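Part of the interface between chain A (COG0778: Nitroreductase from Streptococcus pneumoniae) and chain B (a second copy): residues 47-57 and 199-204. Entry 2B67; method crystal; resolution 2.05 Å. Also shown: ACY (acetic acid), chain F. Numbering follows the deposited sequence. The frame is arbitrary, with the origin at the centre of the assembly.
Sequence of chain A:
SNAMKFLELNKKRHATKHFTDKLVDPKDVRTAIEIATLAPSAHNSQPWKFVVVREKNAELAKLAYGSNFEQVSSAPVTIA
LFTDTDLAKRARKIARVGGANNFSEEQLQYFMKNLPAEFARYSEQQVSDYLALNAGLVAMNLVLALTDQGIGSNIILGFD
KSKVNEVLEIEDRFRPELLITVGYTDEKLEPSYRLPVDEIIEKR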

ATOM      1  N   PRO A  47       3.211  -8.518  -7.975  1.00 12.83           N
ATOM      2  CA  PRO A  47       2.766  -9.872  -7.692  1.00 13.27           C
ATOM      3  C   PRO A  47       1.271  -9.956  -7.441  1.00 14.00           C
ATOM      4  O   PRO A  47       0.857 -10.556  -6.452  1.00 16.67           O
ATOM      5  CB  PRO A  47       3.554 -10.216  -6.419  1.00 13.69           C
ATOM      6  CG  PRO A  47       3.614  -8.884  -5.659  1.00 13.85           C
ATOM      7  CD  PRO A  47       3.713  -7.825  -6.760  1.00 13.90           C
ATOM      8  N   TRP A  48       0.470  -9.376  -8.328  1.00 14.29           N
ATOM      9  CA  TRP A  48      -0.946  -9.102  -8.052  1.00 14.18           C
ATOM     10  C   TRP A  48      -1.867  -9.617  -9.130  1.00 13.78           C
ATOM     11  O   TRP A  48      -1.484  -9.754 -10.316  1.00 13.88           O
ATOM     12  CB  TRP A  48      -1.207  -7.589  -7.847  1.00 14.70           C
ATOM     13  CG  TRP A  48      -0.497  -6.634  -8.771  1.00 14.78           C
ATOM     14  CD1 TRP A  48      -0.662  -6.505 -10.144  1.00 15.70           C
ATOM     15  CD2 TRP A  48       0.437  -5.618  -8.388  1.00 12.54           C
ATOM     16  NE1 TRP A  48       0.147  -5.491 -10.627  1.00 17.34           N
ATOM     17  CE2 TRP A  48       0.834  -4.936  -9.573  1.00 14.23           C
ATOM     18  CE3 TRP A  48       0.992  -5.227  -7.166  1.00 11.87           C
ATOM     19  CZ2 TRP A  48       1.727  -3.866  -9.553  1.00 14.43           C
ATOM     20  CZ3 TRP A  48       1.894  -4.178  -7.152  1.00 14.23           C
ATOM     21  CH2 TRP A  48       2.258  -3.513  -8.331  1.00 13.90           C
ATOM     22  N   LYS A  49      -3.088  -9.906  -8.709  1.00 13.23           N
ATOM     23  CA  LYS A  49      -4.127 -10.410  -9.616  1.00 13.77           C
ATOM     24  C   LYS A  49      -5.454  -9.816  -9.169  1.00 11.92           C
ATOM     25  O   LYS A  49      -5.809  -9.901  -7.989  1.00 10.82           O
ATOM     26  CB  LYS A  49      -4.212 -11.945  -9.612  1.00 13.46           C
ATOM     27  CG  LYS A  49      -5.318 -12.445 -10.575  1.00 16.64           C
ATOM     28  CD  LYS A  49      -5.799 -13.888 -10.312  1.00 14.90           C
ATOM     29  CE  LYS A  49      -4.777 -14.882 -10.859  1.00 19.15           C
ATOM     30  NZ  LYS A  49      -4.695 -14.853 -12.349  1.00 21.94           N
ATOM     31  N   PHE A  50      -6.133  -9.162 -10.099  1.00 11.21           N
ATOM     32  CA  PHE A  50      -7.406  -8.466  -9.834  1.00 11.45           C
ATOM     33  C   PHE A  50      -8.581  -9.298 -10.343  1.00 11.94           C
ATOM     34  O   PHE A  50      -8.727  -9.565 -11.563  1.00 12.38           O
ATOM     35  CB  PHE A  50      -7.400  -7.079 -10.490  1.00 11.16           C
ATOM     36  CG  PHE A  50      -6.348  -6.157  -9.940  1.00 12.70           C
ATOM     37  CD1 PHE A  50      -5.008  -6.280 -10.340  1.00 12.46           C
ATOM     38  CD2 PHE A  50      -6.695  -5.178  -8.994  1.00 12.85           C
ATOM     39  CE1 PHE A  50      -4.021  -5.436  -9.798  1.00 16.32           C
ATOM     40  CE2 PHE A  50      -5.746  -4.315  -8.479  1.00 16.52           C
ATOM     41  CZ  PHE A  50      -4.408  -4.439  -8.865  1.00 16.39           C
ATOM     42  N   VAL A  51      -9.416  -9.737  -9.418  1.00 11.74           N
ATOM     43  CA  VAL A  51     -10.577 -10.514  -9.807  1.00 11.86           C
ATOM     44  C   VAL A  51     -11.815  -9.610  -9.735  1.00 13.00           C
ATOM     45  O   VAL A  51     -12.276  -9.269  -8.643  1.00 12.35           O
ATOM     46  CB  VAL A  51     -10.718 -11.811  -8.961  1.00 11.63           C
ATOM     47  CG1 VAL A  51     -11.920 -12.599  -9.440  1.00 10.53           C
ATOM     48  CG2 VAL A  51      -9.439 -12.686  -9.091  1.00 11.42           C
ATOM     49  N   VAL A  52     -12.308  -9.194 -10.910  1.00 12.49           N
ATOM     50  CA  VAL A  52     -13.469  -8.320 -10.996  1.00 13.75           C
ATOM     51  C   VAL A  52     -14.778  -9.120 -10.912  1.00 14.06           C
ATOM     52  O   VAL A  52     -15.151  -9.854 -11.841  1.00 15.45           O
ATOM     53  CB  VAL A  52     -13.407  -7.439 -12.263  1.00 12.46           C
ATOM     54  CG1 VAL A  52     -14.605  -6.555 -12.368  1.00 14.66           C
ATOM     55  CG2 VAL A  52     -12.116  -6.609 -12.254  1.00 12.90           C
ATOM     56  N   VAL A  53     -15.469  -8.974  -9.802  1.00 14.15           N
ATOM     57  CA  VAL A  53     -16.639  -9.803  -9.544  1.00 14.74           C
ATOM     58  C   VAL A  53     -17.910  -9.044  -9.890  1.00 15.71           C
ATOM     59  O   VAL A  53     -18.233  -8.026  -9.253  1.00 15.18           O
ATOM     60  CB  VAL A  53     -16.660 -10.306  -8.095  1.00 13.72           C
ATOM     61  CG1 VAL A  53     -17.869 -11.222  -7.836  1.00 14.52           C
ATOM     62  CG2 VAL A  53     -15.316 -11.046  -7.801  1.00 14.19           C
ATOM     63  N   ARG A  54     -18.610  -9.562 -10.902  1.00 16.27           N
ATOM     64  CA  ARG A  54     -19.875  -9.008 -11.374  1.00 19.53           C
ATOM     65  C   ARG A  54     -20.960 -10.080 -11.351  1.00 20.77           C
ATOM     66  O   ARG A  54     -22.136  -9.760 -11.326  1.00 22.39           O
ATOM     67  CB  ARG A  54     -19.755  -8.457 -12.812  1.00 18.72           C
ATOM     68  CG  ARG A  54     -19.103  -7.112 -12.882  1.00 20.84           C
ATOM     69  CD  ARG A  54     -19.039  -6.558 -14.343  1.00 20.96           C
ATOM     70  NE  ARG A  54     -18.233  -5.326 -14.381  1.00 23.96           N
ATOM     71  CZ  ARG A  54     -18.689  -4.088 -14.130  1.00 24.68           C
ATOM     72  NH1 ARG A  54     -17.834  -3.082 -14.187  1.00 24.91           N
ATOM     73  NH2 ARG A  54     -19.972  -3.841 -13.822  1.00 17.60           N
ATOM     74  N   GLU A  55     -20.551 -11.340 -11.392  1.00 21.68           N
ATOM     75  CA  GLU A  55     -21.487 -12.441 -11.392  1.00 23.80           C
ATOM     76  C   GLU A  55     -21.606 -13.169 -10.061  1.00 22.93           C
ATOM     77  O   GLU A  55     -22.715 -13.543  -9.703  1.00 23.82           O
ATOM     78  CB  GLU A  55     -21.190 -13.440 -12.518  1.00 24.79           C
ATOM     79  CG  GLU A  55     -22.218 -13.375 -13.629  1.00 30.75           C
ATOM     80  CD  GLU A  55     -21.766 -12.512 -14.779  1.00 38.16           C
ATOM     81  OE1 GLU A  55     -22.225 -11.341 -14.873  1.00 38.80           O
ATOM     82  OE2 GLU A  55     -20.937 -13.017 -15.587  1.00 42.05           O
ATOM     83  N   LYS A  56     -20.490 -13.367  -9.351  1.00 21.84           N
ATOM     84  CA  LYS A  56     -20.447 -14.159  -8.102  1.00 21.99           C
ATOM     85  C   LYS A  56     -20.589 -13.336  -6.799  1.00 20.54           C
ATOM     86  O   LYS A  56     -20.214 -13.795  -5.717  1.00 19.04           O
ATOM     87  CB  LYS A  56     -19.175 -15.049  -8.055  1.00 22.30           C
ATOM     88  CG  LYS A  56     -19.127 -16.091  -9.212  1.00 23.69           C
ATOM     89  CD  LYS A  56     -17.960 -17.062  -9.070  1.00 25.26           C
ATOM     90  CE  LYS A  56     -18.184 -18.335  -9.918  1.00 28.79           C
ATOM     91  NZ  LYS A  56     -17.962 -18.094 -11.399  1.00 32.66           N
ATOM     92  N   ASN A  57     -21.160 -12.138  -6.912  1.00 19.49           N
ATOM     93  CA  ASN A  57     -21.244 -11.224  -5.783  1.00 18.33           C
ATOM     94  C   ASN A  57     -21.999 -11.771  -4.586  1.00 18.41           C
ATOM     95  O   ASN A  57     -21.578 -11.559  -3.457  1.00 18.89           O
ATOM     96  CB  ASN A  57     -21.859  -9.899  -6.186  1.00 18.64           C
ATOM     97  CG  ASN A  57     -21.097  -9.238  -7.316  1.00 18.00           C
ATOM     98  OD1 ASN A  57     -20.391  -8.254  -7.115  1.00 17.18           O
ATOM     99  ND2 ASN A  57     -21.229  -9.792  -8.499  1.00 14.30           N
TER
ATOM    100  N   GLU B 199      -3.691  -9.402 -18.609  1.00 27.70           N
ATOM    101  CA  GLU B 199      -2.954 -10.524 -18.068  1.00 27.69           C
ATOM    102  C   GLU B 199      -3.079 -10.647 -16.528  1.00 26.82           C
ATOM    103  O   GLU B 199      -2.894 -11.736 -15.975  1.00 27.31           O
ATOM    104  CB  GLU B 199      -1.487 -10.374 -18.478  1.00 28.31           C
ATOM    105  CG  GLU B 199      -0.556 -11.397 -17.898  1.00 31.48           C
ATOM    106  CD  GLU B 199      -0.751 -12.793 -18.499  1.00 37.73           C
ATOM    107  OE1 GLU B 199      -1.201 -13.706 -17.756  1.00 38.93           O
ATOM    108  OE2 GLU B 199      -0.464 -12.965 -19.706  1.00 38.56           O
ATOM    109  N   ILE B 200      -3.367  -9.543 -15.840  1.00 24.91           N
ATOM    110  CA  ILE B 200      -3.512  -9.566 -14.376  1.00 23.38           C
ATOM    111  C   ILE B 200      -5.003  -9.486 -13.862  1.00 23.30           C
ATOM    112  O   ILE B 200      -5.249  -9.445 -12.637  1.00 22.37           O
ATOM    113  CB  ILE B 200      -2.554  -8.520 -13.671  1.00 23.51           C
ATOM    114  CG1 ILE B 200      -2.676  -7.118 -14.274  1.00 23.13           C
ATOM    115  CG2 ILE B 200      -1.081  -8.923 -13.767  1.00 22.87           C
ATOM    116  CD1 ILE B 200      -3.898  -6.345 -13.837  1.00 23.37           C
ATOM    117  N   ILE B 201      -5.967  -9.462 -14.800  1.00 22.10           N
ATOM    118  CA  ILE B 201      -7.404  -9.402 -14.510  1.00 21.39           C
ATOM    119  C   ILE B 201      -8.149 -10.733 -14.794  1.00 22.11           C
ATOM    120  O   ILE B 201      -8.012 -11.326 -15.875  1.00 21.52           O
ATOM    121  CB  ILE B 201      -8.129  -8.278 -15.325  1.00 21.91           C
ATOM    122  CG1 ILE B 201      -7.741  -6.866 -14.865  1.00 19.81           C
ATOM    123  CG2 ILE B 201      -9.668  -8.414 -15.222  1.00 20.84           C
ATOM    124  CD1 ILE B 201      -8.367  -5.720 -15.736  1.00 21.95           C
ATOM    125  N   GLU B 202      -8.931 -11.197 -13.823  1.00 21.56           N
ATOM    126  CA  GLU B 202      -9.914 -12.238 -14.091  1.00 21.96           C
ATOM    127  C   GLU B 202     -11.334 -11.712 -13.899  1.00 21.27           C
ATOM    128  O   GLU B 202     -11.584 -10.813 -13.100  1.00 20.17           O
ATOM    129  CB  GLU B 202      -9.683 -13.453 -13.214  1.00 22.55           C
ATOM    130  CG  GLU B 202      -8.267 -13.983 -13.243  1.00 27.40           C
ATOM    131  CD  GLU B 202      -7.958 -14.834 -14.445  1.00 33.68           C
ATOM    132  OE1 GLU B 202      -6.769 -14.873 -14.820  1.00 36.23           O
ATOM    133  OE2 GLU B 202      -8.886 -15.474 -15.009  1.00 38.44           O
ATOM    134  N   LYS B 203     -12.264 -12.267 -14.659  1.00 20.58           N
ATOM    135  CA  LYS B 203     -13.654 -11.833 -14.575  1.00 21.42           C
ATOM    136  C   LYS B 203     -14.478 -12.949 -13.918  1.00 20.80           C
ATOM    137  O   LYS B 203     -14.359 -14.108 -14.279  1.00 19.51           O
ATOM    138  CB  LYS B 203     -14.186 -11.479 -15.964  1.00 21.50           C
ATOM    139  CG  LYS B 203     -13.380 -10.365 -16.673  1.00 22.81           C
ATOM    140  CD  LYS B 203     -13.867 -10.132 -18.114  1.00 24.33           C
ATOM    141  CE  LYS B 203     -13.269  -8.860 -18.703  1.00 28.24           C
ATOM    142  NZ  LYS B 203     -13.389  -8.775 -20.203  1.00 30.34           N
ATOM    143  N   ARG B 204     -15.251 -12.589 -12.908  1.00 20.66           N
ATOM    144  CA  ARG B 204     -16.090 -13.542 -12.217  1.00 21.48           C
ATOM    145  C   ARG B 204     -17.409 -12.855 -11.856  1.00 22.16           C
ATOM    146  O   ARG B 204     -17.768 -11.795 -12.422  1.00 21.68           O
ATOM    147  CB  ARG B 204     -15.391 -14.040 -10.938  1.00 21.00           C
ATOM    148  CG  ARG B 204     -14.118 -14.778 -11.153  1.00 21.32           C
ATOM    149  CD  ARG B 204     -14.350 -16.136 -11.832  1.00 22.34           C
ATOM    150  NE  ARG B 204     -13.132 -16.948 -11.874  1.00 22.12           N
ATOM    151  CZ  ARG B 204     -12.278 -17.017 -12.903  1.00 21.75           C
ATOM    152  NH1 ARG B 204     -12.485 -16.319 -14.005  1.00 20.92           N
ATOM    153  NH2 ARG B 204     -11.214 -17.799 -12.830  1.00 20.13           N
ATOM    154  OXT ARG B 204     -18.125 -13.349 -10.969  1.00 21.97           O
TER
HETATM  155  C   ACY F 805      -1.669 -16.459 -13.783  1.00 30.90           C
HETATM  156  O   ACY F 805      -2.841 -16.736 -13.453  1.00 30.56           O
HETATM  157  OXT ACY F 805      -1.205 -15.298 -13.775  1.00 31.00           O
HETATM  158  CH3 ACY F 805      -0.777 -17.592 -14.203  1.00 30.92           C
HETATM  159  O   HOH W   1      -2.896 -13.233 -13.348  1.00 31.08           O
HETATM  160  O   HOH W   2      -5.183 -12.811 -14.545  1.00 38.24           O

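The C-terminal carboxylate of chain B ends against a run of backbone amides in chain A. B:Arg204 O accepts from A:Arg54 N at 2.8 Å (N-H...O angle 171°) and from A:Glu55 N at 3.0 Å, while B:Arg204 OXT accepts from A:Lys56 N at 2.9 Å; the chain's terminal negative charge is thus met by three successive N-H groups.

This clasp continues a parallel intersubunit sheet. Strands 48-53 and 201-203 run 24° apart, and the backbone hydrogen bonds along them and just beyond the ends of 201-203 alternate in direction: A:Phe50 N to B:Ile200 O (2.7 Å), B:Glu202 N to A:Phe50 O (2.8 Å), A:Val52 N to B:Glu202 O (2.8 Å) and B:Arg204 N to A:Val52 O (2.9 Å). Angles of 150-173° support each assignment.

A:Phe50, A:Val52 and B:Ile201 share one sheet face, where A:Val52 CG2 lies 4.2 Å from B:Ile201 CG2. B:Ile200 CD1 packs 3.7 Å from A:Phe50 CD1. On the face of A:Val51 and B:Glu202, A:Val51 CG1 approaches the aliphatic B:Arg204 CG to 3.5 Å.

Near the start of the chain A strand, A:Lys49 NZ and B:Glu202 OE1 form a salt bridge at 3.2 Å; the hydrogen bond within it is weak. Water 2 also links the pair, accepting from A:Lys49 NZ (3.0 Å) and lying 2.6 Å from B:Glu202 OE1.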